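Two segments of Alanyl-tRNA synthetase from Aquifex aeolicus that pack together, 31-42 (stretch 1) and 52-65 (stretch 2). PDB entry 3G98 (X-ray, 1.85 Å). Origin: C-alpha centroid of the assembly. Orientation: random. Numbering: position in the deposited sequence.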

# COMPACT_ATOMS: atom_id res chain seq x y z
N LEU A 31 9.76 -6.14 0.81
CA LEU A 31 8.83 -7.00 0.09
C LEU A 31 8.70 -6.72 -1.42
O LEU A 31 8.36 -7.63 -2.17
CB LEU A 31 7.44 -6.95 0.74
CG LEU A 31 7.32 -7.58 2.12
CD1 LEU A 31 5.94 -7.26 2.70
CD2 LEU A 31 7.54 -9.08 2.03
N ARG A 32 8.94 -5.48 -1.86
CA ARG A 32 8.79 -5.19 -3.30
C ARG A 32 10.05 -5.49 -4.09
O ARG A 32 10.08 -5.37 -5.31
CB ARG A 32 8.30 -3.76 -3.57
CG ARG A 32 9.09 -2.65 -2.89
CD ARG A 32 10.44 -2.43 -3.54
NE ARG A 32 11.13 -1.28 -2.95
CZ ARG A 32 11.17 -0.07 -3.50
NH1 ARG A 32 10.59 0.14 -4.67
NH2 ARG A 32 11.83 0.91 -2.90
N GLN A 33 11.10 -5.89 -3.38
CA GLN A 33 12.37 -6.23 -3.99
C GLN A 33 12.37 -7.69 -4.43
O GLN A 33 13.29 -8.17 -5.09
CB GLN A 33 13.50 -6.01 -2.98
CG GLN A 33 13.68 -4.57 -2.55
CD GLN A 33 14.72 -4.41 -1.46
OE1 GLN A 33 15.54 -5.31 -1.25
NE2 GLN A 33 14.71 -3.27 -0.78
N ARG A 34 11.30 -8.39 -4.06
CA ARG A 34 11.15 -9.82 -4.28
C ARG A 34 11.22 -10.15 -5.77
O ARG A 34 12.15 -10.83 -6.23
CB ARG A 34 9.80 -10.28 -3.70
CG ARG A 34 9.77 -11.68 -3.10
CD ARG A 34 10.13 -12.76 -4.12
NE ARG A 34 9.54 -14.05 -3.79
CZ ARG A 34 9.81 -14.74 -2.69
NH1 ARG A 34 10.65 -14.26 -1.79
NH2 ARG A 34 9.22 -15.91 -2.48
N THR A 35 10.23 -9.68 -6.52
CA THR A 35 10.18 -9.91 -7.95
C THR A 35 10.27 -8.60 -8.72
O THR A 35 10.78 -7.60 -8.21
CB THR A 35 8.89 -10.65 -8.37
OG1 THR A 35 7.75 -9.79 -8.18
CG2 THR A 35 8.70 -11.93 -7.57
N LYS A 36 9.78 -8.61 -9.95
CA LYS A 36 9.76 -7.42 -10.78
C LYS A 36 8.33 -6.96 -11.05
O LYS A 36 8.11 -6.04 -11.84
CB LYS A 36 10.49 -7.68 -12.09
CG LYS A 36 11.99 -7.91 -11.93
CD LYS A 36 12.68 -8.08 -13.27
CE LYS A 36 12.14 -9.29 -14.02
NZ LYS A 36 12.78 -9.44 -15.36
N LYS A 37 7.37 -7.61 -10.39
CA LYS A 37 5.96 -7.29 -10.58
C LYS A 37 5.18 -7.19 -9.26
O LYS A 37 3.97 -7.38 -9.24
CB LYS A 37 5.29 -8.33 -11.49
CG LYS A 37 5.40 -9.76 -10.98
CD LYS A 37 4.72 -10.74 -11.92
CE LYS A 37 3.21 -10.76 -11.69
NZ LYS A 37 2.52 -11.66 -12.67
N ASP A 38 5.88 -6.88 -8.17
CA ASP A 38 5.25 -6.80 -6.85
C ASP A 38 4.62 -5.44 -6.56
O ASP A 38 5.20 -4.41 -6.86
CB ASP A 38 6.27 -7.10 -5.75
CG ASP A 38 6.83 -8.51 -5.84
OD1 ASP A 38 6.07 -9.45 -6.15
OD2 ASP A 38 8.04 -8.67 -5.59
N VAL A 39 3.43 -5.47 -5.97
CA VAL A 39 2.79 -4.29 -5.41
C VAL A 39 2.50 -4.63 -3.95
O VAL A 39 1.88 -5.65 -3.65
CB VAL A 39 1.45 -3.95 -6.14
CG1 VAL A 39 0.83 -2.68 -5.54
CG2 VAL A 39 1.66 -3.77 -7.65
N VAL A 40 2.96 -3.79 -3.04
CA VAL A 40 2.81 -4.06 -1.61
C VAL A 40 1.96 -2.96 -1.00
O VAL A 40 2.28 -1.78 -1.13
CB VAL A 40 4.18 -4.09 -0.91
CG1 VAL A 40 4.02 -4.38 0.58
CG2 VAL A 40 5.10 -5.10 -1.59
N PHE A 41 0.87 -3.35 -0.35
CA PHE A 41 0.03 -2.38 0.35
C PHE A 41 -0.15 -2.85 1.77
O PHE A 41 -0.94 -3.75 2.05
CB PHE A 41 -1.32 -2.22 -0.38
CG PHE A 41 -2.32 -1.33 0.32
CD1 PHE A 41 -1.92 -0.14 0.94
CD2 PHE A 41 -3.66 -1.67 0.33
CE1 PHE A 41 -2.86 0.68 1.57
CE2 PHE A 41 -4.60 -0.85 0.94
CZ PHE A 41 -4.19 0.33 1.57
N ILE A 42 0.62 -2.27 2.68
CA ILE A 42 0.51 -2.70 4.07
C ILE A 42 0.20 -1.52 4.96
O ILE A 42 0.48 -0.37 4.61
CB ILE A 42 1.77 -3.46 4.57
CG1 ILE A 42 3.01 -2.58 4.47
CG2 ILE A 42 1.94 -4.78 3.81
CD1 ILE A 42 4.28 -3.24 5.02
N PHE A 52 -0.10 3.84 6.47
CA PHE A 52 -0.08 2.91 5.35
C PHE A 52 1.01 3.23 4.33
O PHE A 52 1.43 4.38 4.18
CB PHE A 52 -1.46 2.84 4.69
CG PHE A 52 -2.05 4.18 4.37
CD1 PHE A 52 -2.76 4.89 5.33
CD2 PHE A 52 -1.86 4.75 3.11
CE1 PHE A 52 -3.30 6.13 5.05
CE2 PHE A 52 -2.38 6.00 2.82
CZ PHE A 52 -3.11 6.70 3.80
N VAL A 53 1.45 2.20 3.62
CA VAL A 53 2.54 2.32 2.66
C VAL A 53 2.19 1.55 1.39
O VAL A 53 1.59 0.47 1.45
CB VAL A 53 3.84 1.72 3.23
CG1 VAL A 53 4.93 1.67 2.15
CG2 VAL A 53 4.31 2.49 4.48
N ILE A 54 2.58 2.10 0.26
CA ILE A 54 2.53 1.40 -1.02
C ILE A 54 3.95 1.35 -1.55
O ILE A 54 4.60 2.39 -1.69
CB ILE A 54 1.63 2.13 -2.05
CG1 ILE A 54 0.19 2.23 -1.56
CG2 ILE A 54 1.69 1.41 -3.40
CD1 ILE A 54 -0.64 1.03 -1.88
N GLY A 55 4.43 0.14 -1.80
CA GLY A 55 5.74 -0.04 -2.44
C GLY A 55 5.55 -0.90 -3.67
O GLY A 55 4.79 -1.86 -3.64
N VAL A 56 6.22 -0.55 -4.76
CA VAL A 56 6.12 -1.35 -5.98
C VAL A 56 7.51 -1.74 -6.47
O VAL A 56 8.50 -1.05 -6.17
CB VAL A 56 5.30 -0.64 -7.11
CG1 VAL A 56 3.92 -0.22 -6.62
CG2 VAL A 56 6.04 0.55 -7.66
N SER A 57 7.60 -2.84 -7.20
CA SER A 57 8.86 -3.21 -7.84
C SER A 57 9.29 -2.06 -8.73
O SER A 57 8.47 -1.51 -9.47
CB SER A 57 8.68 -4.47 -8.67
OG SER A 57 8.39 -5.58 -7.86
N LYS A 58 10.56 -1.69 -8.70
CA LYS A 58 10.99 -0.51 -9.45
C LYS A 58 10.65 -0.62 -10.94
O LYS A 58 10.36 0.40 -11.59
CB LYS A 58 12.47 -0.20 -9.23
CG LYS A 58 12.93 1.04 -9.97
CD LYS A 58 13.74 1.98 -9.09
CE LYS A 58 13.91 3.34 -9.77
NZ LYS A 58 14.27 4.40 -8.79
N GLU A 59 10.66 -1.84 -11.46
CA GLU A 59 10.40 -2.07 -12.88
C GLU A 59 8.99 -1.66 -13.33
O GLU A 59 8.77 -1.39 -14.50
CB GLU A 59 10.65 -3.54 -13.25
CG GLU A 59 12.11 -3.96 -13.18
CD GLU A 59 12.55 -4.36 -11.78
OE1 GLU A 59 11.73 -4.28 -10.84
OE2 GLU A 59 13.72 -4.77 -11.63
N ILE A 60 8.04 -1.61 -12.39
CA ILE A 60 6.65 -1.32 -12.74
C ILE A 60 6.16 0.04 -12.22
O ILE A 60 4.96 0.30 -12.18
CB ILE A 60 5.69 -2.44 -12.27
CG1 ILE A 60 5.68 -2.53 -10.74
CG2 ILE A 60 6.08 -3.77 -12.89
CD1 ILE A 60 4.58 -3.42 -10.19
N SER A 61 7.10 0.90 -11.85
CA SER A 61 6.83 2.26 -11.35
C SER A 61 5.96 3.12 -12.27
O SER A 61 5.16 3.92 -11.79
CB SER A 61 8.16 3.00 -11.10
OG SER A 61 8.87 2.43 -10.01
N ASP A 62 6.14 2.99 -13.58
CA ASP A 62 5.31 3.74 -14.52
C ASP A 62 3.92 3.14 -14.61
O ASP A 62 2.93 3.86 -14.76
CB ASP A 62 5.95 3.81 -15.92
CG ASP A 62 6.98 4.91 -16.04
OD1 ASP A 62 7.09 5.73 -15.11
OD2 ASP A 62 7.69 4.95 -17.08
N LYS A 63 3.85 1.82 -14.51
CA LYS A 63 2.59 1.10 -14.59
C LYS A 63 1.73 1.33 -13.36
O LYS A 63 0.54 1.61 -13.47
CB LYS A 63 2.84 -0.39 -14.79
CG LYS A 63 3.44 -0.72 -16.14
CD LYS A 63 3.82 -2.18 -16.26
CE LYS A 63 4.57 -2.42 -17.57
NZ LYS A 63 4.98 -3.84 -17.75
N VAL A 64 2.36 1.20 -12.19
CA VAL A 64 1.70 1.43 -10.91
C VAL A 64 2.46 2.50 -10.16
O VAL A 64 3.51 2.23 -9.56
CB VAL A 64 1.63 0.15 -10.05
CG1 VAL A 64 0.89 0.44 -8.73
CG2 VAL A 64 0.95 -0.97 -10.82
N ASN A 65 1.95 3.72 -10.22
CA ASN A 65 2.60 4.88 -9.63
C ASN A 65 2.17 5.05 -8.18
O ASN A 65 1.02 5.40 -7.90
CB ASN A 65 2.27 6.12 -10.46
CG ASN A 65 3.14 7.30 -10.10
OD1 ASN A 65 3.48 7.51 -8.94
ND2 ASN A 65 3.52 8.09 -11.10
O HOH W 1 12.19 -3.32 -6.66

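Strands 38-42 and 52-56 lie side by side and run antiparallel. Backbone hydrogen bonds join them in pairs. Val40 N reaches Gly55 O at 2.7 Å, and Gly55 N returns to Val40 O at 3.0 Å. Ile42 N to Val53 O is 3.2 Å, and Val53 N to Ile42 O is 2.9 Å. Past the end of the second strand, Ser57 N still bonds Asp38 O at 2.9 Å.

Side chains fill both faces of this ladder. One face carries Val39, Phe41, Ile54 and Val56. Here Phe41 CD1 packs 3.3 Å from Ile54 CD1, a tight fit. Val39 CG1 meets Val56 CG1 at 4.1 Å. The chain then turns after the strand and brings Ile60 back toward stretch 1. Ile60 CD1 lies 3.9 Å from Val39 CG2, while Val64 CG2 lies 4.3 Å from the same methyl. Branched apolar residues suit this buried place, since their methyls fill space and need no polar partner.

The other face carries Val40, Ile42 and Val53, and it has a hollow at Gly55. Arg32 fills it: its CB sits 4.0 Å from Gly55 C. A CB on Gly55 would come about 3.4 Å from Arg32 CG, a tight approach. The arginine, with chi1 and chi2 both p, then reaches across stretch 2, and Arg32 NH1 bonds Val56 O at 2.8 Å. This oxygen lies at the guanidinium edge, near its plane.

Ser57 is a small plug in the loop of stretch 1. Asp38 N donates to Ser57 OG at 2.8 Å, and Ser57 CB lies 3.5 Å from Lys36 C. A compact hydroxyl side chain fits among these backbone atoms. Nearby, a water bridges Arg32 O and Lys58 N, at 3.2 Å and 3.1 Å from its oxygen.

At the exposed margin, Lys36 CG rests 3.6 Å from Glu59 CD. Together the two stretches bury 787 Å², both sides summed.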